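Local coordinates for protein myroilysin (Myroides sp. CSLB8, PDB 5ZJK) that probably acts as a zinc-dependent metalloendopeptidase of the astacin family, cleaving peptide bonds within other proteins, at residues H115-T120 with S161-Q166; G12-V17 with T44-E49. All coordinates share one frame; numbering follows the deposited sequence.

Contact 1: H115-T120 with S161-Q166; sequences HQHPLT and SAYDTQ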
ATOM      1  N   HIS A 115      -0.803  -9.123  -4.854  1.00 17.14           N
ATOM      2  CA  HIS A 115      -1.318 -10.486  -4.789  1.00 16.73           C
ATOM      3  C   HIS A 115      -2.752 -10.536  -5.309  1.00 16.83           C
ATOM      4  O   HIS A 115      -3.366 -11.600  -5.374  1.00 17.41           O
ATOM      5  CB  HIS A 115      -1.239 -11.037  -3.361  1.00 17.94           C
ATOM      6  CG  HIS A 115      -2.116 -10.325  -2.379  1.00 17.97           C
ATOM      7  ND1 HIS A 115      -1.679  -9.257  -1.628  1.00 18.07           N
ATOM      8  CD2 HIS A 115      -3.403 -10.541  -2.015  1.00 18.18           C
ATOM      9  CE1 HIS A 115      -2.661  -8.840  -0.847  1.00 18.62           C
ATOM     10  NE2 HIS A 115      -3.717  -9.600  -1.063  1.00 18.53           N
ATOM     11  N   GLN A 116      -3.274  -9.372  -5.685  1.00 16.94           N
ATOM     12  CA  GLN A 116      -4.588  -9.273  -6.308  1.00 17.71           C
ATOM     13  C   GLN A 116      -4.459  -8.713  -7.721  1.00 17.56           C
ATOM     14  O   GLN A 116      -5.416  -8.178  -8.281  1.00 17.77           O
ATOM     15  CB  GLN A 116      -5.520  -8.397  -5.468  1.00 17.09           C
ATOM     16  CG  GLN A 116      -5.705  -8.880  -4.039  1.00 17.35           C
ATOM     17  CD  GLN A 116      -6.749  -8.082  -3.283  1.00 22.24           C
ATOM     18  OE1 GLN A 116      -6.524  -6.927  -2.924  1.00 16.78           O
ATOM     19  NE2 GLN A 116      -7.902  -8.696  -3.043  1.00 18.14           N
ATOM     20  N   HIS A 117      -3.259  -8.842  -8.282  1.00 18.08           N
ATOM     21  CA  HIS A 117      -2.946  -8.374  -9.630  1.00 18.75           C
ATOM     22  C   HIS A 117      -3.903  -8.973 -10.661  1.00 18.12           C
ATOM     23  O   HIS A 117      -4.280 -10.137 -10.557  1.00 18.80           O
ATOM     24  CB  HIS A 117      -1.495  -8.729  -9.972  1.00 17.34           C
ATOM     25  CG  HIS A 117      -0.935  -7.969 -11.134  1.00 18.60           C
ATOM     26  ND1 HIS A 117      -1.083  -8.387 -12.438  1.00 18.53           N
ATOM     27  CD2 HIS A 117      -0.220  -6.821 -11.185  1.00 16.35           C
ATOM     28  CE1 HIS A 117      -0.485  -7.528 -13.244  1.00 17.49           C
ATOM     29  NE2 HIS A 117       0.046  -6.568 -12.508  1.00 16.85           N
ATOM     30  N   PRO A 118      -4.311  -8.172 -11.658  1.00 18.72           N
ATOM     31  CA  PRO A 118      -5.272  -8.641 -12.666  1.00 19.64           C
ATOM     32  C   PRO A 118      -4.744  -9.768 -13.556  1.00 19.87           C
ATOM     33  O   PRO A 118      -5.544 -10.489 -14.150  1.00 20.55           O
ATOM     34  CB  PRO A 118      -5.548  -7.383 -13.498  1.00 20.23           C
ATOM     35  CG  PRO A 118      -4.377  -6.494 -13.258  1.00 22.81           C
ATOM     36  CD  PRO A 118      -3.973  -6.751 -11.843  1.00 18.44           C
ATOM     37  N   LEU A 119      -3.427  -9.917 -13.645  1.00 21.44           N
ATOM     38  CA  LEU A 119      -2.836 -10.944 -14.497  1.00 20.85           C
ATOM     39  C   LEU A 119      -2.479 -12.213 -13.728  1.00 21.78           C
ATOM     40  O   LEU A 119      -2.095 -13.217 -14.327  1.00 23.21           O
ATOM     41  CB  LEU A 119      -1.582 -10.408 -15.193  1.00 20.19           C
ATOM     42  CG  LEU A 119      -1.753  -9.287 -16.218  1.00 26.15           C
ATOM     43  CD1 LEU A 119      -0.408  -8.913 -16.817  1.00 19.61           C
ATOM     44  CD2 LEU A 119      -2.732  -9.694 -17.307  1.00 22.39           C
ATOM     45  N   THR A 120      -2.607 -12.171 -12.407  1.00 20.73           N
ATOM     46  CA  THR A 120      -2.136 -13.273 -11.575  1.00 21.69           C
ATOM     47  C   THR A 120      -3.207 -14.330 -11.312  1.00 23.88           C
ATOM     48  O   THR A 120      -4.404 -14.081 -11.462  1.00 23.85           O
ATOM     49  CB  THR A 120      -1.605 -12.763 -10.216  1.00 20.56           C
ATOM     50  OG1 THR A 120      -0.698 -13.724  -9.663  1.00 30.79           O
ATOM     51  CG2 THR A 120      -2.746 -12.526  -9.237  1.00 20.61           C
ATOM     52  N   SER A 161       1.476  -3.385 -14.917  1.00 16.88           N
ATOM     53  CA  SER A 161       2.670  -3.974 -15.503  1.00 16.64           C
ATOM     54  C   SER A 161       2.566  -5.486 -15.387  1.00 16.35           C
ATOM     55  O   SER A 161       1.506  -6.015 -15.053  1.00 19.17           O
ATOM     56  CB  SER A 161       3.933  -3.472 -14.805  1.00 16.50           C
ATOM     57  OG  SER A 161       4.099  -4.097 -13.544  1.00 16.26           O
ATOM     58  N   ALA A 162       3.662  -6.183 -15.660  1.00 16.45           N
ATOM     59  CA  ALA A 162       3.707  -7.618 -15.426  1.00 16.38           C
ATOM     60  C   ALA A 162       3.660  -7.881 -13.925  1.00 16.19           C
ATOM     61  O   ALA A 162       4.122  -7.059 -13.134  1.00 16.01           O
ATOM     62  CB  ALA A 162       4.954  -8.226 -16.043  1.00 16.82           C
ATOM     63  N   TYR A 163       3.089  -9.019 -13.542  1.00 16.32           N
ATOM     64  CA  TYR A 163       2.995  -9.408 -12.138  1.00 16.56           C
ATOM     65  C   TYR A 163       4.378  -9.461 -11.491  1.00 16.82           C
ATOM     66  O   TYR A 163       5.265 -10.175 -11.955  1.00 16.41           O
ATOM     67  CB  TYR A 163       2.280 -10.755 -12.016  1.00 17.56           C
ATOM     68  CG  TYR A 163       2.389 -11.415 -10.661  1.00 17.20           C
ATOM     69  CD1 TYR A 163       1.870 -10.810  -9.524  1.00 16.96           C
ATOM     70  CD2 TYR A 163       2.993 -12.657 -10.524  1.00 21.11           C
ATOM     71  CE1 TYR A 163       1.965 -11.418  -8.285  1.00 16.92           C
ATOM     72  CE2 TYR A 163       3.090 -13.273  -9.293  1.00 19.73           C
ATOM     73  CZ  TYR A 163       2.576 -12.650  -8.177  1.00 17.17           C
ATOM     74  OH  TYR A 163       2.676 -13.265  -6.950  1.00 17.19           O
ATOM     75  N   ASP A 164       4.555  -8.689 -10.422  1.00 17.94           N
ATOM     76  CA  ASP A 164       5.863  -8.517  -9.794  1.00 16.25           C
ATOM     77  C   ASP A 164       5.880  -9.024  -8.354  1.00 18.28           C
ATOM     78  O   ASP A 164       5.350  -8.378  -7.453  1.00 18.23           O
ATOM     79  CB  ASP A 164       6.270  -7.042  -9.839  1.00 15.93           C
ATOM     80  CG  ASP A 164       7.611  -6.781  -9.183  1.00 15.64           C
ATOM     81  OD1 ASP A 164       8.453  -7.702  -9.150  1.00 22.94           O
ATOM     82  OD2 ASP A 164       7.826  -5.648  -8.703  1.00 19.23           O
ATOM     83  N   THR A 165       6.512 -10.175  -8.143  1.00 16.42           N
ATOM     84  CA  THR A 165       6.562 -10.807  -6.827  1.00 17.63           C
ATOM     85  C   THR A 165       7.416 -10.037  -5.823  1.00 16.70           C
ATOM     86  O   THR A 165       7.350 -10.290  -4.620  1.00 18.22           O
ATOM     87  CB  THR A 165       7.108 -12.246  -6.916  1.00 17.36           C
ATOM     88  OG1 THR A 165       8.399 -12.231  -7.538  1.00 17.91           O
ATOM     89  CG2 THR A 165       6.176 -13.124  -7.727  1.00 16.91           C
ATOM     90  N   GLN A 166       8.221  -9.103  -6.315  1.00 17.56           N
ATOM     91  CA  GLN A 166       9.127  -8.355  -5.452  1.00 18.12           C
ATOM     92  C   GLN A 166       8.608  -6.951  -5.165  1.00 16.42           C
ATOM     93  O   GLN A 166       9.278  -6.156  -4.508  1.00 16.78           O
ATOM     94  CB  GLN A 166      10.518  -8.280  -6.085  1.00 20.76           C
ATOM     95  CG  GLN A 166      11.198  -9.629  -6.230  1.00 24.07           C
ATOM     96  CD  GLN A 166      12.492  -9.547  -7.013  1.00 29.32           C
ATOM     97  OE1 GLN A 166      13.172  -8.522  -7.005  1.00 41.84           O
ATOM     98  NE2 GLN A 166      12.838 -10.631  -7.698  1.00 47.35           N
TER
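His117 and Thr120 meet the loop 161-166 chiefly through CH-pi contacts. The CA of Tyr163 stands over the centre of the His117 ring, 4.0 Å from its centroid and 5° off the normal, while Pro118 CD covers the other face nearer the rim. CG of His117 lies anti to the backbone N (chi1 -163°), which carries the imidazole across to Ser161 and Tyr163. The phenol of Tyr163 receives Thr120 over one face: CB is 4.2 Å from the ring centroid, and OG1 sits above the ring centre. Leu119 N holds the imidazole at ND1 over 3.0 Å, tilted 25° from the ring plane, within a type I beta turn from His117 to Thr120 closed by Thr120 N to His117 O at 3.2 Å. His117 NE2 lies 3.0 Å from Ser161 O, which is near the ring plane. The Tyr163 hydroxyl is hydrogen-bonded to His170. This is loop-to-loop packing near the surface of the astacin-family domain, just after the zinc ligand His113: one loop runs between helices 94-107 and 126-134, the other between strand 158-160 and helix 192-201; strand 2-4 touches His117 through Ala2, and helix 192-201 backs Ser161 and Asp164.

Contact 2: G12-V17 with T44-E49; sequences GSVITV and TFNFVE
Val17 and Phe47, paired in parallel register, lie side by side and point the same way, with the valine over one face of the phenyl ring. With chi1 at 178°, Val17 splays its methyls: CG1 stands 4.1 Å from the Phe47 centroid, 29° off the normal, and CG2 crosses to Phe45 CD1 at 3.8 Å. Ile15 runs alongside Phe45, its CD1 4.0 Å from Phe45 CE1. These four side chains share one face of the sheet, where Phe105 meets the Phe45 ring edge-to-face and helix 24-34 touches Phe47. Val14, Thr16, Thr44 and Asn46 occupy the other face; there CG1 of Val14 slants across to Asn46 CB at 3.6 Å. An alanine in place of Phe47 would probably leave Val17 CG1 without its aromatic cover and open a gap toward helix 24-34. Between the strands run hydrogen bonds such as Ile15 N to Thr44 O at 2.8 Å; Thr44 N to Ser13 O, at 3.4 Å, is weak. Helix 24-34 connects strands 14-20 and 44-48 in a beta-alpha-beta unit. Hydrogen bonds between the peptide groups fix the register, while aliphatic and aromatic groups give this sheet edge an apolar face that packs against helix 24-34 and Phe105.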
ATOM      1  N   GLY A  12       1.772  14.932 -12.573  1.00 13.61           N
ATOM      2  CA  GLY A  12       2.546  16.081 -12.142  1.00 14.20           C
ATOM      3  C   GLY A  12       1.920  16.813 -10.971  1.00 18.18           C
ATOM      4  O   GLY A  12       2.402  17.871 -10.565  1.00 16.19           O
ATOM      5  N   SER A  13       0.849  16.250 -10.422  1.00 14.18           N
ATOM      6  CA  SER A  13       0.116  16.905  -9.344  1.00 12.15           C
ATOM      7  C   SER A  13       0.877  16.874  -8.028  1.00 13.45           C
ATOM      8  O   SER A  13       1.485  15.868  -7.669  1.00 12.91           O
ATOM      9  CB  SER A  13      -1.257  16.260  -9.149  1.00 13.05           C
ATOM     10  OG  SER A  13      -1.139  14.896  -8.790  1.00 16.88           O
ATOM     11  N   VAL A  14       0.834  17.994  -7.317  1.00 14.55           N
ATOM     12  CA  VAL A  14       1.381  18.075  -5.972  1.00 12.12           C
ATOM     13  C   VAL A  14       0.296  17.707  -4.967  1.00 11.99           C
ATOM     14  O   VAL A  14      -0.742  18.365  -4.895  1.00 12.20           O
ATOM     15  CB  VAL A  14       1.920  19.483  -5.663  1.00 13.30           C
ATOM     16  CG1 VAL A  14       2.354  19.578  -4.216  1.00 13.19           C
ATOM     17  CG2 VAL A  14       3.069  19.828  -6.595  1.00 13.57           C
ATOM     18  N   ILE A  15       0.529  16.644  -4.205  1.00 12.36           N
ATOM     19  CA  ILE A  15      -0.453  16.185  -3.231  1.00 18.43           C
ATOM     20  C   ILE A  15      -0.106  16.661  -1.827  1.00 11.98           C
ATOM     21  O   ILE A  15       0.948  16.322  -1.290  1.00 17.50           O
ATOM     22  CB  ILE A  15      -0.567  14.650  -3.220  1.00 11.63           C
ATOM     23  CG1 ILE A  15      -0.820  14.121  -4.632  1.00 12.52           C
ATOM     24  CG2 ILE A  15      -1.673  14.209  -2.276  1.00 12.08           C
ATOM     25  CD1 ILE A  15      -0.932  12.615  -4.705  1.00 11.89           C
ATOM     26  N   THR A  16      -0.994  17.452  -1.235  1.00 16.79           N
ATOM     27  CA  THR A  16      -0.809  17.909   0.136  1.00 12.28           C
ATOM     28  C   THR A  16      -0.985  16.746   1.105  1.00 12.17           C
ATOM     29  O   THR A  16      -1.919  15.954   0.976  1.00 12.39           O
ATOM     30  CB  THR A  16      -1.792  19.035   0.501  1.00 14.91           C
ATOM     31  OG1 THR A  16      -3.127  18.631   0.177  1.00 13.54           O
ATOM     32  CG2 THR A  16      -1.453  20.303  -0.262  1.00 13.64           C
ATOM     33  N   VAL A  17      -0.075  16.638   2.066  1.00 12.90           N
ATOM     34  CA  VAL A  17      -0.124  15.561   3.046  1.00 14.52           C
ATOM     35  C   VAL A  17      -0.025  16.114   4.461  1.00 12.19           C
ATOM     36  O   VAL A  17       0.878  16.889   4.775  1.00 13.08           O
ATOM     37  CB  VAL A  17       1.005  14.535   2.821  1.00 13.16           C
ATOM     38  CG1 VAL A  17       0.963  13.457   3.893  1.00 14.66           C
ATOM     39  CG2 VAL A  17       0.897  13.913   1.438  1.00 15.41           C
ATOM     40  N   THR A  44       4.438  14.605  -6.498  1.00 15.06           N
ATOM     41  CA  THR A  44       5.107  15.199  -5.349  1.00 13.76           C
ATOM     42  C   THR A  44       4.223  15.149  -4.105  1.00 12.75           C
ATOM     43  O   THR A  44       3.032  15.452  -4.167  1.00 14.99           O
ATOM     44  CB  THR A  44       5.515  16.660  -5.644  1.00 15.00           C
ATOM     45  OG1 THR A  44       6.776  16.672  -6.322  1.00 19.17           O
ATOM     46  CG2 THR A  44       5.640  17.469  -4.361  1.00 13.74           C
ATOM     47  N   PHE A  45       4.808  14.745  -2.982  1.00 19.04           N
ATOM     48  CA  PHE A  45       4.108  14.795  -1.705  1.00 15.91           C
ATOM     49  C   PHE A  45       4.536  16.027  -0.918  1.00 12.74           C
ATOM     50  O   PHE A  45       5.687  16.143  -0.502  1.00 14.21           O
ATOM     51  CB  PHE A  45       4.363  13.525  -0.893  1.00 12.33           C
ATOM     52  CG  PHE A  45       3.726  12.300  -1.477  1.00 12.33           C
ATOM     53  CD1 PHE A  45       2.351  12.218  -1.610  1.00 12.78           C
ATOM     54  CD2 PHE A  45       4.498  11.226  -1.886  1.00 13.58           C
ATOM     55  CE1 PHE A  45       1.758  11.094  -2.144  1.00 11.39           C
ATOM     56  CE2 PHE A  45       3.910  10.098  -2.421  1.00 12.32           C
ATOM     57  CZ  PHE A  45       2.538  10.032  -2.550  1.00 12.25           C
ATOM     58  N   ASN A  46       3.598  16.949  -0.731  1.00 12.19           N
ATOM     59  CA  ASN A  46       3.869  18.190  -0.021  1.00 13.09           C
ATOM     60  C   ASN A  46       3.362  18.136   1.415  1.00 13.48           C
ATOM     61  O   ASN A  46       2.178  18.349   1.673  1.00 13.44           O
ATOM     62  CB  ASN A  46       3.233  19.368  -0.759  1.00 13.42           C
ATOM     63  CG  ASN A  46       3.560  20.699  -0.121  1.00 13.05           C
ATOM     64  OD1 ASN A  46       4.612  20.863   0.493  1.00 14.87           O
ATOM     65  ND2 ASN A  46       2.655  21.659  -0.258  1.00 13.49           N
ATOM     66  N   PHE A  47       4.264  17.847   2.346  1.00 13.84           N
ATOM     67  CA  PHE A  47       3.904  17.740   3.755  1.00 14.44           C
ATOM     68  C   PHE A  47       3.697  19.119   4.368  1.00 15.46           C
ATOM     69  O   PHE A  47       4.600  19.957   4.359  1.00 14.71           O
ATOM     70  CB  PHE A  47       4.975  16.961   4.521  1.00 15.61           C
ATOM     71  CG  PHE A  47       4.978  15.489   4.219  1.00 13.60           C
ATOM     72  CD1 PHE A  47       5.507  15.013   3.030  1.00 13.59           C
ATOM     73  CD2 PHE A  47       4.447  14.584   5.119  1.00 13.17           C
ATOM     74  CE1 PHE A  47       5.506  13.661   2.748  1.00 13.89           C
ATOM     75  CE2 PHE A  47       4.446  13.230   4.843  1.00 13.53           C
ATOM     76  CZ  PHE A  47       4.975  12.769   3.656  1.00 13.19           C
ATOM     77  N   VAL A  48       2.501  19.348   4.900  1.00 14.33           N
ATOM     78  CA  VAL A  48       2.119  20.674   5.367  1.00 15.77           C
ATOM     79  C   VAL A  48       1.558  20.683   6.785  1.00 17.28           C
ATOM     80  O   VAL A  48       1.101  19.661   7.299  1.00 16.47           O
ATOM     81  CB  VAL A  48       1.068  21.307   4.432  1.00 16.02           C
ATOM     82  CG1 VAL A  48       1.680  21.624   3.077  1.00 15.38           C
ATOM     83  CG2 VAL A  48      -0.129  20.383   4.282  1.00 15.14           C
ATOM     84  N   GLU A  49       1.608  21.856   7.405  1.00 18.55           N
ATOM     85  CA  GLU A  49       0.970  22.099   8.691  1.00 21.01           C
ATOM     86  C   GLU A  49       0.029  23.286   8.543  1.00 20.97           C
ATOM     87  O   GLU A  49       0.053  24.221   9.344  1.00 21.35           O
ATOM     88  CB  GLU A  49       2.011  22.362   9.781  1.00 21.03           C
ATOM     89  CG  GLU A  49       2.697  21.111  10.305  1.00 20.78           C
ATOM     90  CD  GLU A  49       1.771  20.249  11.140  1.00 21.51           C
ATOM     91  OE1 GLU A  49       1.979  19.019  11.185  1.00 26.01           O
ATOM     92  OE2 GLU A  49       0.837  20.804  11.755  1.00 28.86           O
TER

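How the contacts relate
Contact 2 closes before contact 1 opens along the chain, and the two fall on opposite sides of its centre. Their centres are 28 Å apart and their nearest atoms about 17 Å, so neither touches the other. The zinc site, with ligands His103, His107 and His113, the first two in an HExxH motif on helix 94-107, is at a similar distance from both. Contact 1 follows the third ligand closely in sequence: the His117 side chain is about 8 Å from that of His113 and about 13 Å from the zinc ion. Contact 2 approaches from the sheet, the Phe45 side chain being about 9 Å from that of His107 and about 14 Å from the metal. Neither supplies a zinc ligand.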